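Local coordinates for protein uncharacterized ACR, COG1565 superfamily (Burkholderia thailandensis, PDB 4F3N) that is of unknown function but probably acts as an S-adenosyl-L-methionine-dependent methyltransferase, perhaps one that symmetrically dimethylates arginine side chains of proteins, at residues Gln123-Pro128 / Ala153-Ala158; Gly163-Glu168 / Pro191-Arg196; Ser136-Val141 / Leu289-Ala294; Ser118-Gln123 / Asn392-Leu397; Ala146-Leu151 / Arg179-Glu184. All coordinates share one frame; numbering follows the deposited sequence.

Contact 1 of 5, residues Gln123-Pro128 / Ala153-Ala158; sequences QTLARP and AGLLTA
A126 and A158 meet methyl to methyl, CB to CB at 3.6 Å, where helix 118-136 passes over helix 150-161, and the closeness of the two helices follows from how small these residues are. The short axes come within 8.4 Å of each other at a crossing angle of -59°. Small-residue packing of this kind brings backbone and methyl together as well: the CB of A158 also rests on the CA of Q123 at 3.8 Å, while the Q123 side chain starts off away from the partner helix.

The branched side chains supply the second kind of contact. L155 CD1 lies against the A126 backbone, 3.6 Å from its CA, and stays beside that residue's methyl as well. With CG anti to the backbone N (chi1 -163°), L155 swings its end across the gap although its CB does not aim there. Toward L125 its other branch is less close, CD2 of L155 standing 4.2 Å from CD2 of L125.

Both helices pack on one side of the central sheet of a Rossmann-like methyltransferase domain, and L125 lies about 6 Å, side chain to side chain, from N214, seen to bind S-adenosyl-L-homocysteine in another structure of this protein. The contact depends on apolar fit, the alanine methyls allowing the close approach and L155 filling in beside them.

Contact 2 of 5, residues Gly163-Glu168 / Pro191-Arg196; sequences GVELDE and PGLAAR
R196 reaches across to the 163-168 loop with its guanidinium, which is engaged in two different ways. At its edge, NH1 donates to L166 O at 2.8 Å; the oxygen lies in the guanidinium plane, yet the nitrogen stands 35° above the plane of the carbonyl, and the N-H...O angle is 147°. Over one face sits E165 OE1, 3.3 Å from R196 NH2 and above the centre of the group, so this salt bridge is one of charge alone, without an N-H directed at the oxygen. E165 is bent at chi2 (-71°), which folds its carboxylate back over the arginine and leaves OE1 3.8 Å from L193 CD2. The E165 and R196 side chains cross nearly at a right angle.

These loops lead into neighbouring parallel strands, 168-172 and 197-200, at the edge of the seven-stranded sheet, each arriving from a helix as in the alpha/beta units of a Rossmann-like fold. At the entry to the strands, E168 CA makes a CA-H...O contact with R196 O at 3.5 Å.

Behind the first shell, the backbone N of R196 is held by L193 O, and its side chain is extended from CG to NE. Further out, L166 packs on L159 and L133, while L193 touches T157 and A160 of helix 150-161.

Contact 3 of 5, residues Ser136-Val141 / Leu289-Ala294; sequences SGTRRV and LARGAA
R291 lays the aliphatic part of its side chain over the end of helix 118-136, and following it outward shows how an arginine can pack by its carbons. From CB the chain sets off with CG anti to the backbone N (chi1 171°), and CG is the first atom to meet the other segment, lying 3.7 Å from T138 CG2 and close to S136 O. CD comes next, 3.2 Å from S136 O and still beside the threonine methyl, so this carbonyl and T138 CG2 both accompany the same two methylenes. At chi3 (-73°) the chain bends, and the guanidinium beyond it has S136 O near its plane at one edge; the nearest nitrogen, NH1, remains 3.5 Å from that oxygen, a proximity rather than a hydrogen bond.

Beside R291, G292 offers bare backbone to S136, whose OG lies 3.4 Å from the glycine CA. That hydroxyl receives a bond from T138 OG1 at 2.8 Å and is also linked to A132 O in the preceding turn of the helix. G137, at positive phi, is the C' residue of the Schellman motif that ends this helix, and the turn carries the chain on to T138, so that it and S136 both face R291 and G292. The corner at 290-292 leads into strand 293-298, as 137-139 leads into strand 140-144, two strands of the central sheet with 210-214 between them. Contact across the segments is thus carried by carbon and backbone surface, whereas the polar hydroxyls are bonded on their own side, tying the helix end together.

Contact 4 of 5, residues Ser118-Gln123 / Asn392-Leu397; sequences SPLFAQ and NAVQKL
L120 and L397 provide the packed part of this crossing, joined by A393, where helix 118-136 meets helix 384-398. L120 sets off toward helix 384-398, its CG anti to the backbone N (chi1 -179°), and CD2 does the touching: it lies 4.1 Å from L397 CD1 and 4.2 Å from A393 CB. V394 lies beside the same methyl, at a modelled spacing too short to be relied on.

L397 uses both branches. CD1 sits between L120 and F121, reaching F121 CB at 4.1 Å, while CD2 comes obliquely to the ring at CD1 of F121, also at 4.1 Å; the two side chains run about perpendicular to each other.

The segment axes are 9.9 Å apart and cross at -68°, a separation spanned by leucine side chains. Helix 384-398, late in the chain, thus comes back onto the start of the helix that precedes the first strand of the methyltransferase sheet. F121 is close to the cofactor site, with its side chain about 4 Å from that of its residue N214 and about 3 Å from a bound 1,2-ethanediol, probably from the crystallisation liquor.

The looser side belongs to the helix surfaces turned elsewhere: N392 and Q395 are exposed and stay well clear of helix 118-136, while P119 likewise keeps its distance from segment 392-397. Helix 372-376 adds I372 and V375 against L120, and I372 also meets L397.

Contact 5 of 5, residues Ala146-Leu151 / Arg179-Glu184; sequences AGTGKL and RARQRE
A glycine-rich turn between strand 140-144 and helix 150-161 forms one half of this contact, in the position where Rossmann-like methyltransferases commonly bind their cofactor; G147 and G149 match a GxGxxA-type pattern, and G147 lies about 8 Å from the side chain of N214 of the S-adenosyl-L-homocysteine site. A146 to G149 make a type II' beta turn, closed by G149 N bonding to A146 O, and G149 is the N-cap of the helix.

Q182 of helix 179-189 holds the turn by its amide. NE2 donates to G147 O at 2.9 Å with an N-H...O angle of 157°; the oxygen lies near the amide plane, whereas the nitrogen stands 43° above the plane of the carbonyl. The same NE2 also bonds to G145 O, and OE1 takes a bond from W199 NE1, so both ends of the amide are engaged and its rotation is fixed. At the base of the side chain, Q182 CA makes a CA-H...O contact with T148 O at 3.4 Å, close beside G149.

On the outer side, T148 and R181 run alongside each other. R181 is bent at chi2 (121°), and T148 CG2 lies over one guanidinium face, offset toward its rim, 3.4 Å from NH1.

Contacts 1, 2 and 5 lie among the helices and loops of strands 140-144, 168-172 and 197-200, while contacts 3 and 4 bring in segments from much later in the chain. Helix 118-136 supplies contacts 1 and 4, centres 11 Å apart, whose segments both include Q123; contacts 1 and 5, centres 15 Å apart, both use helix 150-161, and L125 of contact 1 touches L151 of contact 5. Contact 2 adjoins contact 1 where T157 and L156 touch L193, and meets contact 3 as strands 140-144 and 168-172 come together. Contacts 1, 4 and 5 come within about 8 Å of N214 of the S-adenosyl-L-homocysteine site, whereas contacts 2 and 3 lie away from it.

Contact 1 of 5, residues Gln123-Pro128 / Ala153-Ala158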
# COMPACT_ATOMS: atom_id res chain seq x y z
N GLN A 123 -7.93 16.38 -3.05
CA GLN A 123 -9.12 17.21 -2.99
C GLN A 123 -10.40 16.38 -2.87
O GLN A 123 -11.31 16.73 -2.16
CB GLN A 123 -9.22 18.10 -4.22
CG GLN A 123 -8.22 19.23 -4.27
CD GLN A 123 -8.54 20.10 -5.47
OE1 GLN A 123 -8.35 19.69 -6.62
NE2 GLN A 123 -9.15 21.24 -5.22
N THR A 124 -10.44 15.28 -3.61
CA THR A 124 -11.59 14.41 -3.59
C THR A 124 -11.64 13.60 -2.33
O THR A 124 -12.70 13.49 -1.72
CB THR A 124 -11.59 13.50 -4.83
OG1 THR A 124 -11.53 14.33 -6.00
CG2 THR A 124 -12.90 12.62 -4.87
N LEU A 125 -10.51 13.00 -1.94
CA LEU A 125 -10.46 12.19 -0.69
C LEU A 125 -10.86 13.00 0.54
O LEU A 125 -11.38 12.45 1.48
CB LEU A 125 -9.06 11.60 -0.49
CG LEU A 125 -8.73 10.76 0.73
CD1 LEU A 125 -9.63 9.53 0.75
CD2 LEU A 125 -7.22 10.38 0.71
N ALA A 126 -10.55 14.30 0.53
CA ALA A 126 -10.88 15.20 1.63
C ALA A 126 -12.36 15.14 1.98
O ALA A 126 -12.76 15.30 3.15
CB ALA A 126 -10.41 16.65 1.32
N ARG A 127 -13.22 14.89 1.00
CA ARG A 127 -14.66 14.84 1.29
C ARG A 127 -15.11 13.69 2.20
O ARG A 127 -15.67 13.95 3.28
CB ARG A 127 -15.46 14.95 0.01
CG ARG A 127 -15.22 16.34 -0.57
CD ARG A 127 -15.77 16.57 -1.95
NE ARG A 127 -15.30 17.88 -2.44
CZ ARG A 127 -15.78 18.51 -3.50
NH1 ARG A 127 -16.75 17.95 -4.23
NH2 ARG A 127 -15.28 19.70 -3.84
N PRO A 128 -14.85 12.43 1.81
CA PRO A 128 -15.11 11.36 2.79
C PRO A 128 -14.27 11.42 4.06
O PRO A 128 -14.74 10.99 5.11
CB PRO A 128 -14.84 10.06 1.99
CG PRO A 128 -14.03 10.49 0.80
CD PRO A 128 -14.36 11.92 0.51
N ALA A 153 0.20 17.08 2.08
CA ALA A 153 0.07 18.51 1.75
C ALA A 153 -1.28 18.78 1.10
O ALA A 153 -1.99 19.75 1.46
CB ALA A 153 1.21 18.97 0.87
N GLY A 154 -1.70 17.88 0.19
CA GLY A 154 -2.96 18.02 -0.52
C GLY A 154 -4.15 17.86 0.39
O GLY A 154 -5.14 18.60 0.25
N LEU A 155 -4.09 16.89 1.30
CA LEU A 155 -5.24 16.57 2.15
C LEU A 155 -5.39 17.67 3.23
O LEU A 155 -6.50 18.15 3.54
CB LEU A 155 -5.05 15.19 2.77
CG LEU A 155 -6.22 14.46 3.38
CD1 LEU A 155 -7.45 14.41 2.46
CD2 LEU A 155 -5.77 13.00 3.69
N LEU A 156 -4.27 18.11 3.75
CA LEU A 156 -4.28 19.19 4.73
C LEU A 156 -4.91 20.45 4.13
O LEU A 156 -5.80 21.10 4.72
CB LEU A 156 -2.84 19.52 5.17
CG LEU A 156 -2.33 18.89 6.42
CD1 LEU A 156 -0.87 19.29 6.63
CD2 LEU A 156 -3.19 19.38 7.61
N THR A 157 -4.41 20.82 2.95
CA THR A 157 -4.89 22.01 2.27
C THR A 157 -6.38 21.91 1.90
O THR A 157 -7.22 22.84 2.14
CB THR A 157 -4.03 22.27 1.01
OG1 THR A 157 -2.70 22.56 1.44
CG2 THR A 157 -4.52 23.50 0.26
N ALA A 158 -6.76 20.75 1.40
CA ALA A 158 -8.14 20.57 0.95
C ALA A 158 -9.09 20.55 2.13
O ALA A 158 -10.20 21.13 2.04
CB ALA A 158 -8.28 19.32 0.10

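Contact 2 of 5, residues Gly163-Glu168 / Pro191-Arg196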
# COMPACT_ATOMS: atom_id res chain seq x y z
N GLY A 163 -13.20 23.92 5.43
CA GLY A 163 -13.63 24.39 6.78
C GLY A 163 -13.23 23.47 7.90
O GLY A 163 -13.67 23.63 9.03
N VAL A 164 -12.38 22.49 7.60
CA VAL A 164 -11.97 21.46 8.59
C VAL A 164 -10.53 21.64 8.98
O VAL A 164 -9.64 21.32 8.22
CB VAL A 164 -12.17 20.04 8.05
CG1 VAL A 164 -11.69 18.98 9.06
CG2 VAL A 164 -13.64 19.83 7.70
N GLU A 165 -10.31 22.14 10.18
CA GLU A 165 -8.97 22.19 10.78
C GLU A 165 -8.74 20.98 11.69
O GLU A 165 -9.61 20.54 12.45
CB GLU A 165 -8.77 23.43 11.64
CG GLU A 165 -8.86 24.74 10.90
CD GLU A 165 -7.70 25.04 9.99
OE1 GLU A 165 -6.66 24.38 10.08
OE2 GLU A 165 -7.84 25.99 9.17
N LEU A 166 -7.52 20.47 11.65
CA LEU A 166 -7.13 19.35 12.45
C LEU A 166 -6.32 19.80 13.66
O LEU A 166 -5.49 20.74 13.55
CB LEU A 166 -6.28 18.42 11.56
CG LEU A 166 -6.91 17.89 10.28
CD1 LEU A 166 -5.93 17.02 9.50
CD2 LEU A 166 -8.19 17.08 10.61
N ASP A 167 -6.53 19.11 14.79
CA ASP A 167 -5.64 19.24 15.94
C ASP A 167 -4.21 18.77 15.60
O ASP A 167 -3.22 19.33 16.11
CB ASP A 167 -6.18 18.49 17.13
CG ASP A 167 -7.53 19.03 17.63
OD1 ASP A 167 -7.84 20.22 17.41
OD2 ASP A 167 -8.26 18.24 18.30
N GLU A 168 -4.10 17.80 14.72
CA GLU A 168 -2.79 17.30 14.27
C GLU A 168 -2.97 16.44 12.99
O GLU A 168 -3.99 15.78 12.81
CB GLU A 168 -2.17 16.44 15.37
CG GLU A 168 -0.79 15.86 15.08
CD GLU A 168 -0.17 15.21 16.31
OE1 GLU A 168 0.20 15.94 17.25
OE2 GLU A 168 -0.14 13.98 16.36
N PRO A 191 2.45 25.74 3.25
CA PRO A 191 3.03 26.57 4.31
C PRO A 191 1.93 27.03 5.26
O PRO A 191 0.82 27.27 4.84
CB PRO A 191 3.66 27.76 3.57
CG PRO A 191 3.13 27.72 2.19
CD PRO A 191 2.57 26.35 1.91
N GLY A 192 2.22 27.08 6.54
CA GLY A 192 1.23 27.57 7.50
C GLY A 192 0.12 26.61 7.88
O GLY A 192 -0.71 26.95 8.71
N LEU A 193 0.02 25.47 7.20
CA LEU A 193 -0.63 24.24 7.73
C LEU A 193 0.45 23.22 8.15
O LEU A 193 0.22 22.32 8.98
CB LEU A 193 -1.55 23.64 6.68
CG LEU A 193 -2.85 24.41 6.46
CD1 LEU A 193 -3.41 24.08 5.08
CD2 LEU A 193 -3.83 24.06 7.59
N ALA A 194 1.64 23.39 7.60
CA ALA A 194 2.77 22.53 7.91
C ALA A 194 3.02 22.40 9.42
O ALA A 194 3.47 21.36 9.89
CB ALA A 194 4.02 23.05 7.20
N ALA A 195 2.72 23.45 10.17
CA ALA A 195 2.99 23.47 11.61
C ALA A 195 2.09 22.50 12.39
O ALA A 195 2.37 22.26 13.55
CB ALA A 195 2.82 24.88 12.14
N ARG A 196 1.01 22.03 11.77
CA ARG A 196 0.11 21.04 12.38
C ARG A 196 0.59 19.61 12.22
O ARG A 196 -0.03 18.71 12.75
CB ARG A 196 -1.30 21.18 11.77
CG ARG A 196 -1.96 22.47 12.19
CD ARG A 196 -3.22 22.70 11.47
NE ARG A 196 -3.69 24.05 11.70
CZ ARG A 196 -4.67 24.39 12.54
NH1 ARG A 196 -5.29 23.49 13.26
NH2 ARG A 196 -5.02 25.67 12.65

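Contact 3 of 5, residues Ser136-Val141 / Leu289-Ala294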
# COMPACT_ATOMS: atom_id res chain seq x y z
N SER A 136 -17.69 10.68 13.37
CA SER A 136 -17.05 10.15 14.57
C SER A 136 -16.73 11.19 15.63
O SER A 136 -16.29 10.83 16.72
CB SER A 136 -15.77 9.38 14.23
OG SER A 136 -14.81 10.21 13.64
N GLY A 137 -16.95 12.46 15.32
CA GLY A 137 -16.62 13.57 16.24
C GLY A 137 -15.15 13.65 16.56
O GLY A 137 -14.77 13.95 17.69
N THR A 138 -14.31 13.44 15.55
CA THR A 138 -12.87 13.49 15.74
C THR A 138 -12.25 14.58 14.88
O THR A 138 -12.93 15.18 14.01
CB THR A 138 -12.25 12.12 15.44
OG1 THR A 138 -12.56 11.75 14.10
CG2 THR A 138 -12.78 11.04 16.42
N ARG A 139 -10.96 14.85 15.12
CA ARG A 139 -10.32 16.04 14.56
C ARG A 139 -8.85 15.83 14.25
O ARG A 139 -8.07 16.76 14.33
CB ARG A 139 -10.47 17.22 15.57
N ARG A 140 -8.45 14.59 13.95
CA ARG A 140 -7.06 14.26 13.67
C ARG A 140 -7.00 13.32 12.47
O ARG A 140 -7.92 12.53 12.27
CB ARG A 140 -6.41 13.56 14.87
CG ARG A 140 -6.25 14.44 16.11
CD ARG A 140 -5.67 13.63 17.28
NE ARG A 140 -5.40 14.50 18.42
CZ ARG A 140 -4.21 14.82 18.92
NH1 ARG A 140 -3.07 14.33 18.45
NH2 ARG A 140 -4.17 15.64 19.96
N VAL A 141 -5.94 13.45 11.68
CA VAL A 141 -5.62 12.50 10.64
C VAL A 141 -4.24 11.90 10.93
O VAL A 141 -3.31 12.59 11.43
CB VAL A 141 -5.62 13.16 9.27
CG1 VAL A 141 -5.03 12.22 8.19
CG2 VAL A 141 -7.04 13.62 8.90
N LEU A 289 -7.38 2.03 16.62
CA LEU A 289 -8.46 2.98 16.35
C LEU A 289 -9.57 2.87 17.39
O LEU A 289 -10.24 1.84 17.44
CB LEU A 289 -9.02 2.70 14.97
CG LEU A 289 -10.10 3.65 14.47
CD1 LEU A 289 -9.47 5.01 14.28
CD2 LEU A 289 -10.72 3.15 13.15
N ALA A 290 -9.76 3.89 18.22
CA ALA A 290 -10.82 3.87 19.25
C ALA A 290 -12.13 4.46 18.72
O ALA A 290 -13.23 4.09 19.13
CB ALA A 290 -10.38 4.64 20.46
N ARG A 291 -12.00 5.42 17.82
CA ARG A 291 -13.13 6.14 17.24
C ARG A 291 -12.64 6.82 15.99
O ARG A 291 -11.59 7.45 16.01
CB ARG A 291 -13.58 7.18 18.28
CG ARG A 291 -14.60 8.18 17.86
CD ARG A 291 -14.78 9.22 18.98
NE ARG A 291 -15.52 8.70 20.13
CZ ARG A 291 -16.59 9.30 20.66
NH1 ARG A 291 -17.10 10.42 20.14
NH2 ARG A 291 -17.16 8.77 21.72
N GLY A 292 -13.38 6.71 14.90
CA GLY A 292 -12.98 7.30 13.61
C GLY A 292 -13.02 6.26 12.50
O GLY A 292 -13.85 5.35 12.52
N ALA A 293 -12.09 6.36 11.55
CA ALA A 293 -12.12 5.51 10.38
C ALA A 293 -10.68 5.26 9.92
O ALA A 293 -9.75 6.01 10.28
CB ALA A 293 -12.93 6.17 9.24
N ALA A 294 -10.50 4.25 9.09
CA ALA A 294 -9.20 3.94 8.49
C ALA A 294 -9.49 3.60 7.05
O ALA A 294 -10.33 2.71 6.80
CB ALA A 294 -8.45 2.81 9.20

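Contact 4 of 5, residues Ser118-Gln123 / Asn392-Leu397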
# COMPACT_ATOMS: atom_id res chain seq x y z
N SER A 118 -1.75 13.55 -7.13
CA SER A 118 -1.97 13.76 -5.72
C SER A 118 -2.91 14.92 -5.38
O SER A 118 -3.76 14.71 -4.57
CB SER A 118 -0.64 13.83 -4.96
OG SER A 118 0.09 12.66 -5.28
N PRO A 119 -2.76 16.13 -6.02
CA PRO A 119 -3.75 17.24 -5.84
C PRO A 119 -5.24 16.94 -6.08
O PRO A 119 -6.04 17.18 -5.20
CB PRO A 119 -3.29 18.31 -6.84
CG PRO A 119 -1.81 18.12 -6.89
CD PRO A 119 -1.58 16.61 -6.77
N LEU A 120 -5.62 16.44 -7.24
CA LEU A 120 -7.03 16.20 -7.51
C LEU A 120 -7.50 15.03 -6.63
O LEU A 120 -8.63 15.02 -6.12
CB LEU A 120 -7.19 15.88 -8.98
CG LEU A 120 -8.61 15.63 -9.36
CD1 LEU A 120 -9.36 16.95 -9.43
CD2 LEU A 120 -8.62 14.91 -10.70
N PHE A 121 -6.63 14.04 -6.47
CA PHE A 121 -6.90 12.91 -5.61
C PHE A 121 -7.16 13.34 -4.18
O PHE A 121 -8.20 12.99 -3.59
CB PHE A 121 -5.78 11.86 -5.70
CG PHE A 121 -6.01 10.68 -4.82
CD1 PHE A 121 -6.75 9.60 -5.27
CD2 PHE A 121 -5.45 10.62 -3.55
CE1 PHE A 121 -6.97 8.49 -4.46
CE2 PHE A 121 -5.66 9.52 -2.71
CZ PHE A 121 -6.41 8.44 -3.17
N ALA A 122 -6.26 14.16 -3.63
CA ALA A 122 -6.42 14.62 -2.25
C ALA A 122 -7.66 15.50 -2.08
O ALA A 122 -8.36 15.43 -1.06
CB ALA A 122 -5.17 15.38 -1.81
N GLN A 123 -7.93 16.38 -3.05
CA GLN A 123 -9.12 17.21 -2.99
C GLN A 123 -10.40 16.38 -2.87
O GLN A 123 -11.31 16.73 -2.16
CB GLN A 123 -9.22 18.10 -4.22
CG GLN A 123 -8.22 19.23 -4.27
CD GLN A 123 -8.54 20.10 -5.47
OE1 GLN A 123 -8.35 19.69 -6.62
NE2 GLN A 123 -9.15 21.24 -5.22
N ASN A 392 -7.41 14.81 -17.96
CA ASN A 392 -6.54 13.65 -18.10
C ASN A 392 -6.22 12.98 -16.75
O ASN A 392 -6.17 11.77 -16.68
CB ASN A 392 -5.22 14.06 -18.78
CG ASN A 392 -5.39 14.37 -20.25
OD1 ASN A 392 -6.28 13.83 -20.95
ND2 ASN A 392 -4.50 15.22 -20.76
N ALA A 393 -6.04 13.80 -15.71
CA ALA A 393 -5.76 13.29 -14.35
C ALA A 393 -6.94 12.47 -13.83
O ALA A 393 -6.75 11.37 -13.32
CB ALA A 393 -5.46 14.43 -13.36
N VAL A 394 -8.13 13.03 -13.95
CA VAL A 394 -9.35 12.37 -13.56
C VAL A 394 -9.47 11.05 -14.32
O VAL A 394 -9.78 10.01 -13.74
CB VAL A 394 -10.58 13.23 -13.81
CG1 VAL A 394 -11.86 12.42 -13.60
CG2 VAL A 394 -10.56 14.47 -12.91
N GLN A 395 -9.22 11.06 -15.61
CA GLN A 395 -9.37 9.83 -16.36
C GLN A 395 -8.38 8.77 -15.91
O GLN A 395 -8.73 7.59 -15.83
CB GLN A 395 -9.23 10.09 -17.88
CG GLN A 395 -9.40 8.85 -18.72
CD GLN A 395 -9.39 9.17 -20.19
OE1 GLN A 395 -8.41 9.73 -20.69
NE2 GLN A 395 -10.47 8.80 -20.89
N LYS A 396 -7.14 9.15 -15.62
CA LYS A 396 -6.17 8.19 -15.11
C LYS A 396 -6.65 7.60 -13.77
O LYS A 396 -6.46 6.40 -13.50
CB LYS A 396 -4.82 8.87 -14.91
N LEU A 397 -7.23 8.46 -12.94
CA LEU A 397 -7.70 8.01 -11.62
C LEU A 397 -8.91 7.07 -11.67
O LEU A 397 -9.04 6.21 -10.80
CB LEU A 397 -8.03 9.20 -10.73
CG LEU A 397 -6.85 10.01 -10.23
CD1 LEU A 397 -7.28 11.27 -9.51
CD2 LEU A 397 -5.94 9.19 -9.31

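Contact 5 of 5, residues Ala146-Leu151 / Arg179-Glu184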
# COMPACT_ATOMS: atom_id res chain seq x y z
N ALA A 146 3.51 7.69 3.93
CA ALA A 146 3.25 9.08 3.46
C ALA A 146 4.09 9.48 2.27
O ALA A 146 3.97 10.61 1.76
CB ALA A 146 3.28 10.14 4.57
N GLY A 147 4.91 8.54 1.78
CA GLY A 147 5.73 8.86 0.58
C GLY A 147 6.61 10.11 0.74
O GLY A 147 7.34 10.22 1.71
N THR A 148 6.58 11.02 -0.22
CA THR A 148 7.30 12.28 -0.08
C THR A 148 6.40 13.43 0.47
O THR A 148 6.80 14.59 0.47
CB THR A 148 7.91 12.74 -1.39
OG1 THR A 148 6.88 12.97 -2.35
CG2 THR A 148 8.94 11.69 -1.91
N GLY A 149 5.21 13.06 0.96
CA GLY A 149 4.35 14.02 1.61
C GLY A 149 3.38 14.76 0.70
O GLY A 149 2.72 15.68 1.15
N LYS A 150 3.29 14.37 -0.55
CA LYS A 150 2.35 15.04 -1.48
C LYS A 150 0.89 14.88 -1.10
O LYS A 150 0.09 15.84 -1.16
CB LYS A 150 2.56 14.56 -2.91
CG LYS A 150 3.86 14.99 -3.52
CD LYS A 150 3.88 14.58 -4.99
CE LYS A 150 5.27 14.60 -5.58
NZ LYS A 150 5.86 15.97 -5.50
N LEU A 151 0.50 13.69 -0.66
CA LEU A 151 -0.89 13.49 -0.23
C LEU A 151 -1.20 14.27 1.04
O LEU A 151 -2.26 14.86 1.15
CB LEU A 151 -1.18 12.01 -0.00
CG LEU A 151 -2.61 11.67 0.45
CD1 LEU A 151 -3.61 12.10 -0.58
CD2 LEU A 151 -2.80 10.15 0.63
N ARG A 179 10.91 11.31 6.59
CA ARG A 179 10.34 12.58 7.06
C ARG A 179 11.06 13.84 6.56
O ARG A 179 10.42 14.85 6.42
CB ARG A 179 10.16 12.60 8.57
CG ARG A 179 11.41 12.53 9.41
CD ARG A 179 11.01 12.28 10.85
NE ARG A 179 10.56 10.90 11.10
CZ ARG A 179 10.28 10.44 12.31
NH1 ARG A 179 10.36 11.25 13.36
NH2 ARG A 179 9.92 9.19 12.49
N ALA A 180 12.36 13.79 6.28
CA ALA A 180 13.03 15.00 5.80
C ALA A 180 12.42 15.51 4.50
O ALA A 180 12.13 16.70 4.39
CB ALA A 180 14.57 14.76 5.61
N ARG A 181 12.22 14.62 3.53
CA ARG A 181 11.61 15.05 2.28
C ARG A 181 10.15 15.47 2.47
O ARG A 181 9.71 16.45 1.86
CB ARG A 181 11.73 13.98 1.18
CG ARG A 181 11.23 14.47 -0.18
CD ARG A 181 12.30 14.43 -1.26
NE ARG A 181 11.72 14.52 -2.60
CZ ARG A 181 11.61 13.51 -3.48
NH1 ARG A 181 12.02 12.27 -3.19
NH2 ARG A 181 11.05 13.75 -4.68
N GLN A 182 9.41 14.75 3.32
CA GLN A 182 8.03 15.11 3.61
C GLN A 182 7.91 16.53 4.19
O GLN A 182 7.06 17.32 3.78
CB GLN A 182 7.41 14.11 4.60
CG GLN A 182 7.26 12.72 4.00
CD GLN A 182 6.98 11.62 5.00
OE1 GLN A 182 7.03 11.84 6.22
NE2 GLN A 182 6.69 10.41 4.49
N ARG A 183 8.80 16.86 5.12
CA ARG A 183 8.83 18.17 5.76
C ARG A 183 9.11 19.26 4.73
O ARG A 183 8.48 20.30 4.75
CB ARG A 183 9.93 18.17 6.84
CG ARG A 183 10.18 19.50 7.51
CD ARG A 183 11.13 19.26 8.68
NE ARG A 183 11.37 20.49 9.40
CZ ARG A 183 12.42 21.27 9.21
NH1 ARG A 183 13.37 20.91 8.34
NH2 ARG A 183 12.55 22.37 9.91
N GLU A 184 10.02 18.98 3.80
CA GLU A 184 10.33 19.91 2.71
C GLU A 184 9.12 20.16 1.82
O GLU A 184 8.80 21.30 1.53
CB GLU A 184 11.47 19.34 1.86
CG GLU A 184 12.07 20.34 0.89
CD GLU A 184 13.04 19.71 -0.11
OE1 GLU A 184 13.26 18.47 -0.08
OE2 GLU A 184 13.54 20.47 -0.96